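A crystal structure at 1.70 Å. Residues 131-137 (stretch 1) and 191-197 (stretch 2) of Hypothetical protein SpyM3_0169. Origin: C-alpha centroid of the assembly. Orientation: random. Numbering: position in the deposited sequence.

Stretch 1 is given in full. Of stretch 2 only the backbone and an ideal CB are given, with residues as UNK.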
# COMPACT_ATOMS: atom_id res chain seq x y z
N MSE A 131 -2.02 8.54 -6.75
CA MSE A 131 -0.96 8.83 -5.80
C MSE A 131 -0.93 10.34 -5.56
O MSE A 131 -1.14 11.12 -6.48
CB MSE A 131 0.40 8.41 -6.37
CG MSE A 131 0.51 6.95 -6.80
SE MSE A 131 0.28 5.71 -5.33
CE MSE A 131 1.88 6.14 -4.35
N GLU A 132 -0.67 10.74 -4.32
CA GLU A 132 -0.61 12.15 -3.98
C GLU A 132 0.54 12.45 -3.04
O GLU A 132 0.65 11.85 -1.96
CB GLU A 132 -1.91 12.63 -3.33
CG GLU A 132 -1.83 14.07 -2.82
CD GLU A 132 -3.02 14.47 -1.97
OE1 GLU A 132 -4.14 14.55 -2.51
OE2 GLU A 132 -2.84 14.70 -0.75
N ARG A 133 1.41 13.37 -3.44
CA ARG A 133 2.54 13.76 -2.60
C ARG A 133 2.01 14.70 -1.53
O ARG A 133 1.31 15.67 -1.84
CB ARG A 133 3.61 14.45 -3.44
CG ARG A 133 4.78 15.00 -2.64
CD ARG A 133 6.09 14.90 -3.42
NE ARG A 133 6.02 15.57 -4.72
CZ ARG A 133 6.99 15.53 -5.63
NH1 ARG A 133 8.10 14.85 -5.38
NH2 ARG A 133 6.85 16.16 -6.78
N GLN A 134 2.31 14.41 -0.27
CA GLN A 134 1.85 15.24 0.83
C GLN A 134 2.66 16.53 0.87
O GLN A 134 3.85 16.53 0.55
CB GLN A 134 1.97 14.48 2.15
CG GLN A 134 1.20 13.17 2.13
CD GLN A 134 -0.24 13.37 1.69
OE1 GLN A 134 -1.05 13.94 2.41
NE2 GLN A 134 -0.56 12.89 0.49
N ASN A 135 2.02 17.63 1.25
CA ASN A 135 2.69 18.92 1.28
C ASN A 135 3.75 19.05 2.37
O ASN A 135 3.69 19.97 3.19
CB ASN A 135 1.65 20.04 1.44
CG ASN A 135 2.15 21.37 0.90
OD1 ASN A 135 3.16 21.91 1.37
ND2 ASN A 135 1.44 21.92 -0.09
N ILE A 136 4.70 18.13 2.37
CA ILE A 136 5.81 18.12 3.32
C ILE A 136 5.35 18.15 4.78
O ILE A 136 4.17 18.33 5.07
CB ILE A 136 6.77 19.31 3.06
CG1 ILE A 136 8.22 18.87 3.29
CG2 ILE A 136 6.44 20.49 3.97
CD1 ILE A 136 8.68 17.78 2.33
N GLY A 137 6.30 17.98 5.70
CA GLY A 137 5.97 17.99 7.11
C GLY A 137 5.33 19.29 7.55
O GLY A 137 4.18 19.31 7.99
N UNK A 191 -11.00 12.64 7.85
CA UNK A 191 -10.20 13.83 7.58
C UNK A 191 -8.83 13.48 8.13
O UNK A 191 -8.72 12.99 9.26
CB UNK A 191 -10.78 15.10 8.21
N UNK A 192 -7.78 13.70 7.35
CA UNK A 192 -6.45 13.37 7.82
C UNK A 192 -5.44 14.45 7.49
O UNK A 192 -5.64 15.25 6.57
CB UNK A 192 -6.00 12.04 7.22
N UNK A 193 -4.35 14.47 8.25
CA UNK A 193 -3.30 15.45 8.05
C UNK A 193 -1.98 14.91 8.58
O UNK A 193 -1.82 14.71 9.79
CB UNK A 193 -3.66 16.77 8.73
N UNK A 194 -1.03 14.67 7.68
CA UNK A 194 0.29 14.19 8.06
C UNK A 194 1.16 15.42 8.26
O UNK A 194 1.28 16.25 7.36
CB UNK A 194 0.88 13.24 7.01
N UNK A 195 1.76 15.54 9.44
CA UNK A 195 2.58 16.71 9.75
C UNK A 195 3.59 16.41 10.84
O UNK A 195 3.51 15.37 11.50
CB UNK A 195 1.70 17.88 10.17
N UNK A 196 4.53 17.32 11.03
CA UNK A 196 5.55 17.16 12.07
C UNK A 196 5.05 17.90 13.31
O UNK A 196 4.46 18.97 13.20
CB UNK A 196 6.91 17.69 11.61
N UNK A 197 5.28 17.32 14.49
CA UNK A 197 4.83 17.94 15.73
C UNK A 197 5.76 19.00 16.31
O UNK A 197 5.34 19.79 17.16
CB UNK A 197 4.62 16.85 16.78

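Position 191 has extended backbone angles, and nothing of stretch 1 lies within 5.5 Å of its ideal CB, so stretch 1 sets no preference. The deposited residue is D191, which makes no contact here.

At position 192 CA-to-CB points sideways, and stretch 1 is again beyond 5.5 Å of the ideal CB. Farther off, however, Q134 and E132 gather polar groups: Q134 NE2 donates to E132 O (2.9 Å) and to E132 OE2 (3.2 Å), which fixes the amide and leaves its OE1 free to accept. A long side chain ending in a donor could reach these groups directly; lysine, arginine or tyrosine are candidates, the first two also favoured by the carboxylate of E132. The residue is Y192. With chi1 at 86° (p), its ring spans the gap, and Y192 OH donates a hydrogen bond to Q134 OE1 at 2.8 Å. Q134 OE1 lies near the ring plane, at its edge.

Position 193 directs CA-to-CB away from stretch 1, so many residues would serve. It is D193, whose carboxylate swings back somewhat; its nearest approach is D193 OD2 to G137 O, 6.0 Å.

At position 194 CA-to-CB points toward stretch 1, and the ideal CB lies 4.9 Å from Q134 CG. The aliphatic part of Q134 offers a nonpolar surface, suited to leucine, isoleucine, valine or methionine. The residue is I194, with chi1 m and chi2 t; this extended branch brings I194 CD1 to 4.1 Å from Q134 CG, a van der Waals contact. Its backbone contributes too: a water accepts from I194 N (3.1 Å) and donates to Q134 OE1 (2.8 Å), so that oxygen accepts from both water and tyrosine.

Position 195 passes closest to G137, CA to CA 4.5 Å. The ideal CB is 3.6 Å from G137 O, yet points sideways, so a side chain that turns outward is suitable, polar or aromatic. H195 does this: its ring leads away, while H195 CA makes a CA-H...O contact with G137 O at 3.5 Å. H195 ND1 donates a weak hydrogen bond to the backbone O of position 196 (3.4 Å).

Position 196 also points sideways, its ideal CB 4.6 Å from G137 CA. That CA offers a small nonpolar surface, so an aliphatic residue suits, but the sideways direction leaves room for others. The side chain of L196 only borders G137, coming no nearer than 4.6 Å (L196 CB to G137 CA); the closer approach is L196 N to G137 O, 3.7 Å.

Position 197 is out of reach, leaving the choice open; it is E197.

Stretch 2 (191-197) DYDIHLE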
# COMPACT_ATOMS: atom_id res chain seq x y z
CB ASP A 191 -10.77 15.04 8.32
CG ASP A 191 -12.14 15.44 7.81
OD1 ASP A 191 -13.11 14.68 8.05
OD2 ASP A 191 -12.25 16.50 7.17
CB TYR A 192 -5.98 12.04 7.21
CG TYR A 192 -5.33 12.19 5.86
CD1 TYR A 192 -3.94 12.31 5.74
CD2 TYR A 192 -6.09 12.23 4.69
CE1 TYR A 192 -3.33 12.44 4.51
CE2 TYR A 192 -5.49 12.37 3.44
CZ TYR A 192 -4.11 12.47 3.36
OH TYR A 192 -3.50 12.58 2.13
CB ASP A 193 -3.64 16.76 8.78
CG ASP A 193 -2.53 17.79 8.67
OD1 ASP A 193 -2.60 18.81 9.38
OD2 ASP A 193 -1.61 17.59 7.86
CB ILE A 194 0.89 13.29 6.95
CG1 ILE A 194 0.01 12.05 6.76
CG2 ILE A 194 2.32 12.89 7.31
CD1 ILE A 194 0.42 11.16 5.61
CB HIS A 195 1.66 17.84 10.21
CG HIS A 195 0.86 17.50 11.42
ND1 HIS A 195 1.34 17.69 12.70
CD2 HIS A 195 -0.36 16.92 11.56
CE1 HIS A 195 0.45 17.24 13.57
NE2 HIS A 195 -0.59 16.77 12.90
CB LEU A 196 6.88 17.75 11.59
CG LEU A 196 8.14 17.34 12.35
CD1 LEU A 196 8.33 15.83 12.26
CD2 LEU A 196 9.35 18.06 11.77
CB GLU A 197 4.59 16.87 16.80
CG GLU A 197 3.38 15.98 16.55
CD GLU A 197 3.00 15.16 17.78
OE1 GLU A 197 2.05 14.36 17.69
OE2 GLU A 197 3.66 15.33 18.82
O HOH W 1 -1.47 15.44 4.75
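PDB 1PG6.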